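PDB 4I1A: response regulator aspartate phosphatase I from Bacillus subtilis subsp. subtilis, which dephosphorylates the sporulation phosphotransferase Spo0F and activates gene expression, excision and transfer of ICEBs1 by inactivating the repressor ImmR. Local coordinates for residues A[109-114]-A[146-151]; A[152-157]-A[187-192]; A[178-183]-A[211-216]; A[309-314]-A[346-351]. All coordinates share one frame; numbering follows the deposited sequence.

Contact 1. Residues A[109-114]-A[146-151]; sequences KGMYEF and FFKVSY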
# COMPACT_ATOMS: atom_id res chain seq x y z
N LYS A 109 -19.45 -12.50 -13.33
CA LYS A 109 -18.42 -13.44 -13.77
C LYS A 109 -17.01 -12.85 -13.61
O LYS A 109 -16.08 -13.55 -13.19
CB LYS A 109 -18.66 -13.85 -15.23
CG LYS A 109 -17.86 -15.05 -15.70
CD LYS A 109 -17.85 -15.15 -17.23
CE LYS A 109 -16.70 -16.03 -17.75
NZ LYS A 109 -16.55 -15.98 -19.26
N GLY A 110 -16.86 -11.57 -13.94
CA GLY A 110 -15.58 -10.89 -13.81
C GLY A 110 -15.12 -10.81 -12.37
O GLY A 110 -13.97 -11.10 -12.05
N MET A 111 -16.04 -10.40 -11.49
CA MET A 111 -15.78 -10.37 -10.06
C MET A 111 -15.50 -11.77 -9.56
O MET A 111 -14.70 -11.98 -8.64
CB MET A 111 -17.01 -9.86 -9.34
CG MET A 111 -17.28 -8.39 -9.47
SD MET A 111 -18.85 -8.08 -8.65
CE MET A 111 -18.80 -6.32 -8.42
N TYR A 112 -16.18 -12.73 -10.17
CA TYR A 112 -16.04 -14.14 -9.86
C TYR A 112 -14.62 -14.61 -10.15
O TYR A 112 -13.94 -15.16 -9.28
CB TYR A 112 -17.05 -14.94 -10.68
CG TYR A 112 -16.83 -16.43 -10.75
CD1 TYR A 112 -17.02 -17.22 -9.63
CD2 TYR A 112 -16.49 -17.04 -11.94
CE1 TYR A 112 -16.84 -18.59 -9.69
CE2 TYR A 112 -16.31 -18.42 -12.02
CZ TYR A 112 -16.48 -19.19 -10.89
OH TYR A 112 -16.31 -20.55 -10.94
N GLU A 113 -14.16 -14.36 -11.38
CA GLU A 113 -12.82 -14.78 -11.77
C GLU A 113 -11.73 -14.02 -11.02
O GLU A 113 -10.63 -14.54 -10.82
CB GLU A 113 -12.61 -14.61 -13.28
CG GLU A 113 -13.53 -15.47 -14.14
CD GLU A 113 -13.13 -16.93 -14.18
OE1 GLU A 113 -13.07 -17.48 -15.30
OE2 GLU A 113 -12.88 -17.53 -13.12
N PHE A 114 -12.04 -12.80 -10.59
CA PHE A 114 -11.07 -12.03 -9.82
C PHE A 114 -10.89 -12.68 -8.45
O PHE A 114 -9.78 -12.72 -7.92
CB PHE A 114 -11.51 -10.57 -9.69
CG PHE A 114 -10.53 -9.72 -8.94
CD1 PHE A 114 -9.31 -9.38 -9.51
CD2 PHE A 114 -10.81 -9.28 -7.66
CE1 PHE A 114 -8.38 -8.61 -8.81
CE2 PHE A 114 -9.89 -8.51 -6.95
CZ PHE A 114 -8.67 -8.17 -7.54
N PHE A 146 -17.06 0.51 -13.15
CA PHE A 146 -15.76 1.13 -13.36
C PHE A 146 -14.80 0.90 -12.19
O PHE A 146 -13.61 0.65 -12.39
CB PHE A 146 -15.90 2.63 -13.63
CG PHE A 146 -16.59 2.96 -14.93
CD1 PHE A 146 -16.46 2.12 -16.03
CD2 PHE A 146 -17.37 4.10 -15.05
CE1 PHE A 146 -17.10 2.42 -17.24
CE2 PHE A 146 -18.02 4.40 -16.24
CZ PHE A 146 -17.88 3.56 -17.34
N PHE A 147 -15.33 0.97 -10.97
CA PHE A 147 -14.52 0.76 -9.79
C PHE A 147 -13.88 -0.62 -9.81
O PHE A 147 -12.68 -0.76 -9.61
CB PHE A 147 -15.33 0.93 -8.51
CG PHE A 147 -14.52 0.69 -7.26
CD1 PHE A 147 -13.75 1.71 -6.71
CD2 PHE A 147 -14.51 -0.55 -6.64
CE1 PHE A 147 -13.00 1.50 -5.57
CE2 PHE A 147 -13.75 -0.77 -5.50
CZ PHE A 147 -12.99 0.25 -4.96
N LYS A 148 -14.70 -1.64 -10.06
CA LYS A 148 -14.20 -3.01 -10.12
C LYS A 148 -13.12 -3.18 -11.19
O LYS A 148 -12.10 -3.82 -10.94
CB LYS A 148 -15.35 -3.98 -10.38
CG LYS A 148 -16.37 -3.98 -9.26
CD LYS A 148 -15.73 -4.40 -7.94
CE LYS A 148 -16.67 -4.12 -6.75
NZ LYS A 148 -16.29 -4.88 -5.52
N VAL A 149 -13.35 -2.60 -12.36
CA VAL A 149 -12.38 -2.68 -13.45
C VAL A 149 -11.05 -2.02 -13.07
O VAL A 149 -9.98 -2.57 -13.34
CB VAL A 149 -12.93 -2.07 -14.77
CG1 VAL A 149 -11.85 -2.03 -15.83
CG2 VAL A 149 -14.12 -2.87 -15.27
N SER A 150 -11.12 -0.84 -12.45
CA SER A 150 -9.90 -0.15 -12.03
C SER A 150 -9.13 -1.01 -11.06
O SER A 150 -7.90 -1.03 -11.08
CB SER A 150 -10.20 1.21 -11.39
OG SER A 150 -10.73 1.06 -10.09
N TYR A 151 -9.87 -1.75 -10.23
CA TYR A 151 -9.27 -2.58 -9.19
C TYR A 151 -8.48 -3.77 -9.75
O TYR A 151 -7.37 -4.03 -9.30
CB TYR A 151 -10.34 -3.04 -8.21
CG TYR A 151 -9.77 -3.59 -6.93
CD1 TYR A 151 -9.30 -2.73 -5.94
CD2 TYR A 151 -9.70 -4.96 -6.70
CE1 TYR A 151 -8.77 -3.23 -4.75
CE2 TYR A 151 -9.17 -5.46 -5.53
CZ TYR A 151 -8.71 -4.60 -4.55
OH TYR A 151 -8.18 -5.11 -3.38
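Y151, whose ring meets F114 across the contact, shares the carbonyl oxygen F147 O with a serine of its own helix. The amide Y151 N makes the ordinary helical bond to F147 O at 3.0 Å, and S150 OG reaches F147 O at 2.7 Å, bent to 127° at the oxygen and tilted from the carbonyl plane. This double grip occupies the oxygen one turn before the touching ring. No hydrogen bond joins segments 109-114 and 146-151, which meet through two crossings of side chains. In the aromatic pair, F114 CZ comes to the edge of the Y151 ring, near its plane, 3.4 Å from Y151 CE2. The planes stand at 77°, yet Y151 approaches the F114 ring obliquely. F114 holds CG anti to its amide nitrogen (chi1 -178°), which sends the ring across to the other helix. In the second crossing, the terminal methyl of M111 rests on the aliphatic chain of K148, with M111 CE 3.5 Å from K148 CG. K148 is bent at chi2, and CG, CD and CE all contact that methyl. Around the pair, helix 119-129 offers Y126 to both M111 and K148, and L119 to F114. K117 makes a cation-pi contact with F114, and I189 of helix 180-196 packs on Y151, placing helix 139-155 between 102-115 and 180-196.

Contact 2. Residues A[152-157]-A[187-192]; sequences VYYYMK and QFIVAG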
# COMPACT_ATOMS: atom_id res chain seq x y z
N VAL A 152 -9.05 -4.51 -10.69
CA VAL A 152 -8.31 -5.62 -11.28
C VAL A 152 -7.06 -5.08 -12.00
O VAL A 152 -5.97 -5.64 -11.89
CB VAL A 152 -9.18 -6.50 -12.22
CG1 VAL A 152 -10.00 -5.66 -13.13
CG2 VAL A 152 -8.30 -7.48 -13.03
N TYR A 153 -7.23 -3.96 -12.70
CA TYR A 153 -6.12 -3.28 -13.35
C TYR A 153 -5.05 -2.85 -12.36
O TYR A 153 -3.85 -2.98 -12.64
CB TYR A 153 -6.63 -2.09 -14.17
CG TYR A 153 -7.08 -2.49 -15.55
CD1 TYR A 153 -6.32 -3.37 -16.32
CD2 TYR A 153 -8.27 -2.00 -16.09
CE1 TYR A 153 -6.72 -3.74 -17.60
CE2 TYR A 153 -8.68 -2.37 -17.37
CZ TYR A 153 -7.90 -3.24 -18.11
OH TYR A 153 -8.31 -3.61 -19.38
N TYR A 154 -5.47 -2.35 -11.21
CA TYR A 154 -4.56 -1.98 -10.13
C TYR A 154 -3.81 -3.20 -9.60
O TYR A 154 -2.66 -3.10 -9.18
CB TYR A 154 -5.32 -1.29 -9.00
CG TYR A 154 -4.46 -0.91 -7.81
CD1 TYR A 154 -3.40 -0.01 -7.95
CD2 TYR A 154 -4.72 -1.43 -6.55
CE1 TYR A 154 -2.61 0.34 -6.87
CE2 TYR A 154 -3.93 -1.08 -5.45
CZ TYR A 154 -2.88 -0.19 -5.62
OH TYR A 154 -2.10 0.16 -4.54
N TYR A 155 -4.46 -4.36 -9.63
CA TYR A 155 -3.83 -5.59 -9.16
C TYR A 155 -2.72 -6.01 -10.12
O TYR A 155 -1.67 -6.50 -9.70
CB TYR A 155 -4.88 -6.70 -9.01
CG TYR A 155 -4.46 -7.89 -8.17
CD1 TYR A 155 -3.71 -8.93 -8.72
CD2 TYR A 155 -4.83 -7.99 -6.83
CE1 TYR A 155 -3.33 -10.03 -7.95
CE2 TYR A 155 -4.46 -9.08 -6.06
CZ TYR A 155 -3.71 -10.10 -6.62
OH TYR A 155 -3.34 -11.19 -5.86
N MET A 156 -2.94 -5.81 -11.41
CA MET A 156 -1.96 -6.19 -12.42
C MET A 156 -0.99 -5.06 -12.71
O MET A 156 -0.23 -5.13 -13.68
CB MET A 156 -2.67 -6.61 -13.70
CG MET A 156 -3.90 -7.41 -13.42
SD MET A 156 -4.70 -7.94 -14.92
CE MET A 156 -3.42 -9.03 -15.58
N LYS A 157 -1.05 -4.01 -11.89
CA LYS A 157 -0.16 -2.86 -12.02
C LYS A 157 -0.22 -2.26 -13.42
O LYS A 157 0.76 -1.70 -13.91
CB LYS A 157 1.28 -3.23 -11.63
CG LYS A 157 1.42 -3.71 -10.18
CD LYS A 157 1.26 -2.55 -9.20
CE LYS A 157 0.66 -3.01 -7.87
NZ LYS A 157 0.46 -1.88 -6.91
N GLN A 187 -10.66 7.24 -4.73
CA GLN A 187 -9.48 8.06 -4.46
C GLN A 187 -8.27 7.24 -3.98
O GLN A 187 -7.14 7.57 -4.33
CB GLN A 187 -9.82 9.16 -3.44
CG GLN A 187 -10.86 10.16 -3.91
CD GLN A 187 -11.26 11.13 -2.81
OE1 GLN A 187 -11.23 10.79 -1.63
NE2 GLN A 187 -11.63 12.35 -3.19
N PHE A 188 -8.50 6.19 -3.19
CA PHE A 188 -7.39 5.32 -2.77
C PHE A 188 -6.76 4.66 -3.98
O PHE A 188 -5.55 4.52 -4.05
CB PHE A 188 -7.82 4.23 -1.77
CG PHE A 188 -8.01 4.71 -0.35
CD1 PHE A 188 -7.95 6.06 -0.03
CD2 PHE A 188 -8.26 3.80 0.68
CE1 PHE A 188 -8.14 6.51 1.29
CE2 PHE A 188 -8.45 4.24 2.00
CZ PHE A 188 -8.39 5.60 2.31
N ILE A 189 -7.60 4.23 -4.92
CA ILE A 189 -7.08 3.58 -6.13
C ILE A 189 -6.23 4.58 -6.92
O ILE A 189 -5.12 4.26 -7.34
CB ILE A 189 -8.20 3.03 -7.03
CG1 ILE A 189 -9.12 2.09 -6.25
CG2 ILE A 189 -7.62 2.30 -8.24
CD1 ILE A 189 -8.44 0.82 -5.83
N VAL A 190 -6.76 5.79 -7.11
CA VAL A 190 -6.04 6.83 -7.83
C VAL A 190 -4.68 7.04 -7.18
O VAL A 190 -3.64 6.95 -7.84
CB VAL A 190 -6.82 8.16 -7.88
CG1 VAL A 190 -5.94 9.28 -8.41
CG2 VAL A 190 -8.08 8.01 -8.75
N ALA A 191 -4.70 7.29 -5.88
CA ALA A 191 -3.50 7.53 -5.09
C ALA A 191 -2.54 6.34 -5.03
O ALA A 191 -1.32 6.53 -5.06
CB ALA A 191 -3.87 7.95 -3.70
N GLY A 192 -3.07 5.12 -4.94
CA GLY A 192 -2.26 3.91 -5.02
C GLY A 192 -1.53 3.82 -6.36
O GLY A 192 -0.36 3.47 -6.43
O HOH W 1 0.16 1.27 -4.49
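Y154 carries the whole contact from its helix, meeting I189 by apolar packing and G192 by van der Waals contact and through one water. The apolar touch is at the base of the tyrosine, where Y154 CB lies 4.3 Å from I189 CG2, a loose approach. Farther out, the ring makes van der Waals contact with the main chain of G192: Y154 CE1 is 3.7 Å from G192 C, and Y154 OH is 3.8 Å from G192 CA. With CG anti to the amide nitrogen (chi1 178°), the ring is carried straight to the neighbouring helix. Because G192 has no side chain, the tyrosine can approach its main chain obliquely, where a side chain would run into the hydroxyl.

The polar part is bridged. Water 1 lies in the plane of the Y154 ring and donates to G192 O at 3.0 Å. Its 2.5 Å separation from Y154 OH is shorter than usual and its exact value uncertain, but the water links the phenol to a main-chain carbonyl of the other helix. With a phenylalanine here, this water would probably lose its phenolic partner, and the link to G192 O would be broken.

Main-chain bonding ends the first helix just beyond: K157, with positive phi, is the C-prime residue of a Schellman motif, and its NZ forms a salt bridge with D196. S162 of helix 159-173 touches both Y154 and I189. Segments from predicted repeats TPR 2 and TPR 3 thus pack side by side over an intervening helix, an arrangement typical of the tetratricopeptide repeat array.

Contact 3. Residues A[178-183]-A[211-216]; sequences EYAVQT and LEISKE
A180 and T183, in the opening turn of helix 180-196, pack against I213 near the end of helix 200-215; the two helices follow one another in the chain as an antiparallel helical hairpin, and this contact lies at the end of the hairpin away from its connecting turn. I213 does the reaching with two branches. Its methyl I213 CG2 lies 3.9 Å from A180 CB. The other branch is extended at chi2 (170°) and brings I213 CD1 to 3.6 Å from T183 CG2, the two side chains crossing at about a right angle. The small A180 is consistent with the close backbones, whose A180 CA and I213 CA are 6.8 Å apart.

T183 splits its two branches between different partners. Its chi1 of -72° puts CG2 anti to the amide nitrogen, facing the isoleucine, while T183 OG1 stays beside that nitrogen and makes a weak bond to Y179 O at 3.5 Å. Y179 occupies the N-cap position, and its carbonyl also takes the first-turn bond from T183 N at 3.0 Å. No hydrogen bond crosses between the segments. I213 extends the packing to V184 and Q187 on helix 180-196, and T183 touches L170 and F173 of helix 159-173. Antiparallel pairing of consecutive helices is characteristic of the tetratricopeptide repeat fold, and this contact forms one end of such a pair, joining residues of predicted repeats TPR 2 and TPR 3.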
# COMPACT_ATOMS: atom_id res chain seq x y z
N GLU A 178 -24.47 10.19 -0.84
CA GLU A 178 -24.73 8.98 -0.07
C GLU A 178 -23.61 7.97 -0.27
O GLU A 178 -23.60 6.91 0.36
CB GLU A 178 -26.05 8.34 -0.49
CG GLU A 178 -27.17 9.32 -0.75
CD GLU A 178 -27.23 9.78 -2.20
OE1 GLU A 178 -28.04 9.21 -2.97
OE2 GLU A 178 -26.48 10.70 -2.56
N TYR A 179 -22.67 8.28 -1.15
CA TYR A 179 -21.65 7.31 -1.53
C TYR A 179 -20.22 7.68 -1.13
O TYR A 179 -19.26 7.30 -1.81
CB TYR A 179 -21.75 6.98 -3.03
CG TYR A 179 -23.02 6.23 -3.37
CD1 TYR A 179 -23.07 4.84 -3.30
CD2 TYR A 179 -24.18 6.91 -3.75
CE1 TYR A 179 -24.23 4.15 -3.60
CE2 TYR A 179 -25.34 6.22 -4.06
CZ TYR A 179 -25.36 4.85 -3.99
OH TYR A 179 -26.52 4.17 -4.29
N ALA A 180 -20.08 8.40 -0.02
CA ALA A 180 -18.78 8.79 0.53
C ALA A 180 -17.74 7.65 0.52
O ALA A 180 -16.63 7.82 0.04
CB ALA A 180 -18.94 9.35 1.95
N VAL A 181 -18.13 6.49 1.05
CA VAL A 181 -17.27 5.30 1.08
C VAL A 181 -16.71 4.95 -0.29
O VAL A 181 -15.50 4.72 -0.44
CB VAL A 181 -18.03 4.08 1.65
CG1 VAL A 181 -17.19 2.82 1.52
CG2 VAL A 181 -18.41 4.33 3.11
N GLN A 182 -17.58 4.90 -1.30
CA GLN A 182 -17.14 4.57 -2.65
C GLN A 182 -16.20 5.64 -3.19
O GLN A 182 -15.22 5.34 -3.88
CB GLN A 182 -18.34 4.38 -3.59
CG GLN A 182 -19.16 3.13 -3.32
CD GLN A 182 -20.13 3.31 -2.16
OE1 GLN A 182 -20.37 4.43 -1.70
NE2 GLN A 182 -20.70 2.21 -1.70
N THR A 183 -16.51 6.89 -2.86
CA THR A 183 -15.68 8.03 -3.26
C THR A 183 -14.27 7.92 -2.69
O THR A 183 -13.29 8.03 -3.44
CB THR A 183 -16.32 9.36 -2.83
OG1 THR A 183 -17.46 9.62 -3.65
CG2 THR A 183 -15.33 10.50 -2.98
N LEU A 211 -9.17 12.11 3.60
CA LEU A 211 -9.26 12.41 5.03
C LEU A 211 -10.39 13.37 5.33
O LEU A 211 -11.11 13.21 6.31
CB LEU A 211 -7.94 12.99 5.54
CG LEU A 211 -7.90 13.33 7.03
CD1 LEU A 211 -8.23 12.10 7.86
CD2 LEU A 211 -6.56 13.92 7.45
N GLU A 212 -10.55 14.39 4.48
CA GLU A 212 -11.60 15.37 4.68
C GLU A 212 -12.97 14.70 4.60
O GLU A 212 -13.81 14.89 5.47
CB GLU A 212 -11.49 16.50 3.65
CG GLU A 212 -10.22 17.34 3.75
CD GLU A 212 -10.13 18.42 2.66
OE1 GLU A 212 -11.09 19.21 2.51
OE2 GLU A 212 -9.10 18.46 1.95
N ILE A 213 -13.17 13.89 3.56
CA ILE A 213 -14.45 13.21 3.35
C ILE A 213 -14.71 12.18 4.44
O ILE A 213 -15.84 12.04 4.92
CB ILE A 213 -14.51 12.54 1.96
CG1 ILE A 213 -14.58 13.60 0.85
CG2 ILE A 213 -15.71 11.59 1.86
CD1 ILE A 213 -14.40 13.04 -0.55
N SER A 214 -13.67 11.47 4.85
CA SER A 214 -13.80 10.49 5.92
C SER A 214 -14.18 11.16 7.24
O SER A 214 -14.81 10.54 8.10
CB SER A 214 -12.50 9.71 6.10
OG SER A 214 -12.16 9.02 4.90
N LYS A 215 -13.79 12.42 7.38
CA LYS A 215 -14.06 13.19 8.58
C LYS A 215 -15.49 13.69 8.61
O LYS A 215 -16.21 13.47 9.59
CB LYS A 215 -13.10 14.38 8.70
CG LYS A 215 -11.75 14.06 9.29
CD LYS A 215 -10.93 15.32 9.47
CE LYS A 215 -9.55 15.00 10.03
NZ LYS A 215 -8.74 16.23 10.25
N GLU A 216 -15.91 14.36 7.54
CA GLU A 216 -17.23 14.97 7.47
C GLU A 216 -18.34 13.94 7.34
O GLU A 216 -19.52 14.30 7.24
CB GLU A 216 -17.30 16.00 6.33
CG GLU A 216 -17.87 17.35 6.76
CD GLU A 216 -19.02 17.84 5.88
OE1 GLU A 216 -19.20 17.30 4.77
OE2 GLU A 216 -19.75 18.76 6.32

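Contact 4. Residues A[309-314]-A[346-351]; sequences EGLFFS and DYFHEQ
L311 and F312 press on Y347 with different parts of its ring. L311 CG sits over one face, and L311 CD1 is 3.9 Å from Y347 CD1, the two side chains running past each other in opposite senses. F312 CE1 comes to 3.7 Å from Y347 CE2, with the planes at 86° but the approach oblique. L311 CD1 also touches F348 CZ at 4.2 Å.

Y347 holds CG anti to its nitrogen (chi1 173°), which carries the ring across the separation between the two helices, for the axes of 309-313 and 346-351 come no nearer than 12.5 Å and cross at 41°. L311 CB lies over the rim of the F312 ring. The first helix finishes in a pi-type turn at 309-313, where S314 OG donates to E309 O at 2.7 Å from the face opposite F313 N, consistent with fixing the backbone that carries L311 and F312. I321 of helix 318-330 touches both L311 and F348.

Were Y347 replaced by an alanine, L311 and F312 would probably lose their shared partner, with a gap opened between the helices. With no hydrogen bond across, the contact rests on apolar and aromatic surfaces, consistent with cohesion by van der Waals and hydrophobic contact.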
# COMPACT_ATOMS: atom_id res chain seq x y z
N GLU A 309 15.57 -4.21 12.89
CA GLU A 309 16.38 -4.69 13.99
C GLU A 309 17.85 -4.79 13.62
O GLU A 309 18.73 -4.35 14.39
CB GLU A 309 15.90 -6.05 14.48
CG GLU A 309 16.65 -6.52 15.73
CD GLU A 309 16.16 -7.87 16.22
OE1 GLU A 309 15.20 -8.40 15.60
OE2 GLU A 309 16.74 -8.39 17.20
N GLY A 310 18.13 -5.36 12.46
CA GLY A 310 19.51 -5.53 12.04
C GLY A 310 20.14 -4.19 11.70
O GLY A 310 21.31 -3.97 11.93
N LEU A 311 19.32 -3.30 11.15
CA LEU A 311 19.72 -1.95 10.81
C LEU A 311 19.94 -1.09 12.06
O LEU A 311 20.94 -0.39 12.15
CB LEU A 311 18.61 -1.32 9.95
CG LEU A 311 18.84 -0.71 8.56
CD1 LEU A 311 19.98 -1.34 7.81
CD2 LEU A 311 17.55 -0.81 7.78
N PHE A 312 19.01 -1.13 13.02
CA PHE A 312 19.02 -0.12 14.09
C PHE A 312 19.12 -0.62 15.53
O PHE A 312 19.64 0.09 16.40
CB PHE A 312 17.77 0.78 14.00
CG PHE A 312 17.61 1.49 12.67
CD1 PHE A 312 18.52 2.45 12.25
CD2 PHE A 312 16.54 1.20 11.84
CE1 PHE A 312 18.38 3.09 11.03
CE2 PHE A 312 16.40 1.83 10.62
CZ PHE A 312 17.32 2.79 10.21
N PHE A 313 18.59 -1.82 15.80
CA PHE A 313 18.29 -2.21 17.18
C PHE A 313 19.06 -3.42 17.72
O PHE A 313 18.69 -4.01 18.73
CB PHE A 313 16.78 -2.40 17.33
CG PHE A 313 15.99 -1.17 16.97
CD1 PHE A 313 16.27 0.06 17.56
CD2 PHE A 313 14.99 -1.23 16.01
CE1 PHE A 313 15.54 1.19 17.22
CE2 PHE A 313 14.26 -0.09 15.66
CZ PHE A 313 14.53 1.11 16.26
N SER A 314 20.13 -3.78 17.02
CA SER A 314 21.06 -4.80 17.49
C SER A 314 22.38 -4.07 17.52
O SER A 314 22.41 -2.84 17.57
CB SER A 314 21.09 -5.99 16.53
OG SER A 314 20.98 -5.57 15.17
N ASP A 346 21.02 2.32 0.46
CA ASP A 346 21.26 3.76 0.65
C ASP A 346 21.90 4.04 2.01
O ASP A 346 22.88 4.78 2.12
CB ASP A 346 19.97 4.59 0.52
CG ASP A 346 19.43 4.63 -0.90
OD1 ASP A 346 20.15 4.19 -1.83
OD2 ASP A 346 18.29 5.10 -1.09
N TYR A 347 21.34 3.40 3.02
CA TYR A 347 21.81 3.52 4.39
C TYR A 347 23.29 3.15 4.55
O TYR A 347 24.05 3.87 5.21
CB TYR A 347 20.92 2.68 5.32
CG TYR A 347 21.42 2.60 6.73
CD1 TYR A 347 22.35 1.63 7.11
CD2 TYR A 347 20.99 3.50 7.69
CE1 TYR A 347 22.82 1.56 8.41
CE2 TYR A 347 21.47 3.44 8.99
CZ TYR A 347 22.38 2.47 9.35
OH TYR A 347 22.84 2.40 10.65
N PHE A 348 23.71 2.04 3.96
CA PHE A 348 25.11 1.63 4.02
C PHE A 348 26.01 2.55 3.19
O PHE A 348 27.18 2.77 3.53
CB PHE A 348 25.27 0.16 3.61
CG PHE A 348 24.76 -0.82 4.63
CD1 PHE A 348 25.04 -0.64 5.98
CD2 PHE A 348 23.96 -1.89 4.26
CE1 PHE A 348 24.54 -1.52 6.94
CE2 PHE A 348 23.46 -2.77 5.20
CZ PHE A 348 23.75 -2.59 6.54
N HIS A 349 25.46 3.09 2.11
CA HIS A 349 26.19 4.09 1.35
C HIS A 349 26.47 5.33 2.21
O HIS A 349 27.59 5.84 2.24
CB HIS A 349 25.42 4.48 0.09
CG HIS A 349 26.00 5.64 -0.64
ND1 HIS A 349 26.92 5.50 -1.67
CD2 HIS A 349 25.81 6.98 -0.49
CE1 HIS A 349 27.26 6.70 -2.11
NE2 HIS A 349 26.60 7.61 -1.41
N GLU A 350 25.46 5.79 2.94
CA GLU A 350 25.62 6.96 3.80
C GLU A 350 26.64 6.72 4.90
O GLU A 350 27.32 7.64 5.31
CB GLU A 350 24.28 7.41 4.40
CG GLU A 350 23.34 8.05 3.38
CD GLU A 350 23.93 9.30 2.72
OE1 GLU A 350 24.61 10.09 3.42
OE2 GLU A 350 23.72 9.48 1.50
N GLN A 351 26.76 5.47 5.34
CA GLN A 351 27.74 5.08 6.35
C GLN A 351 29.16 4.91 5.79
O GLN A 351 30.12 4.85 6.54
CB GLN A 351 27.33 3.78 7.03
CG GLN A 351 26.17 3.89 7.99
CD GLN A 351 26.09 2.70 8.93
OE1 GLN A 351 26.55 1.60 8.60
NE2 GLN A 351 25.52 2.91 10.11

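In the fold
Three of the contacts form a connected series in the N-terminal part of the modelled chain. Contacts 1 and 2, with centres about 12 Å apart, share helix 139-155 and touch each other through Y151 and I189. Contacts 2 and 3, with centres about 18 Å apart, share helix 180-196, and their segments alternate along the sequence. Packing thus passes from helix 102-115 through 139-155 and 180-196 to 200-215. Contact 4 comes last in the chain, its centre about 32 to 42 Å from theirs, and lies across the chain's centre from contacts 1 and 3. Helices 299-313 and 334-351 therefore belong to a distant part of an all-helical array built from local neighbour-to-neighbour contacts.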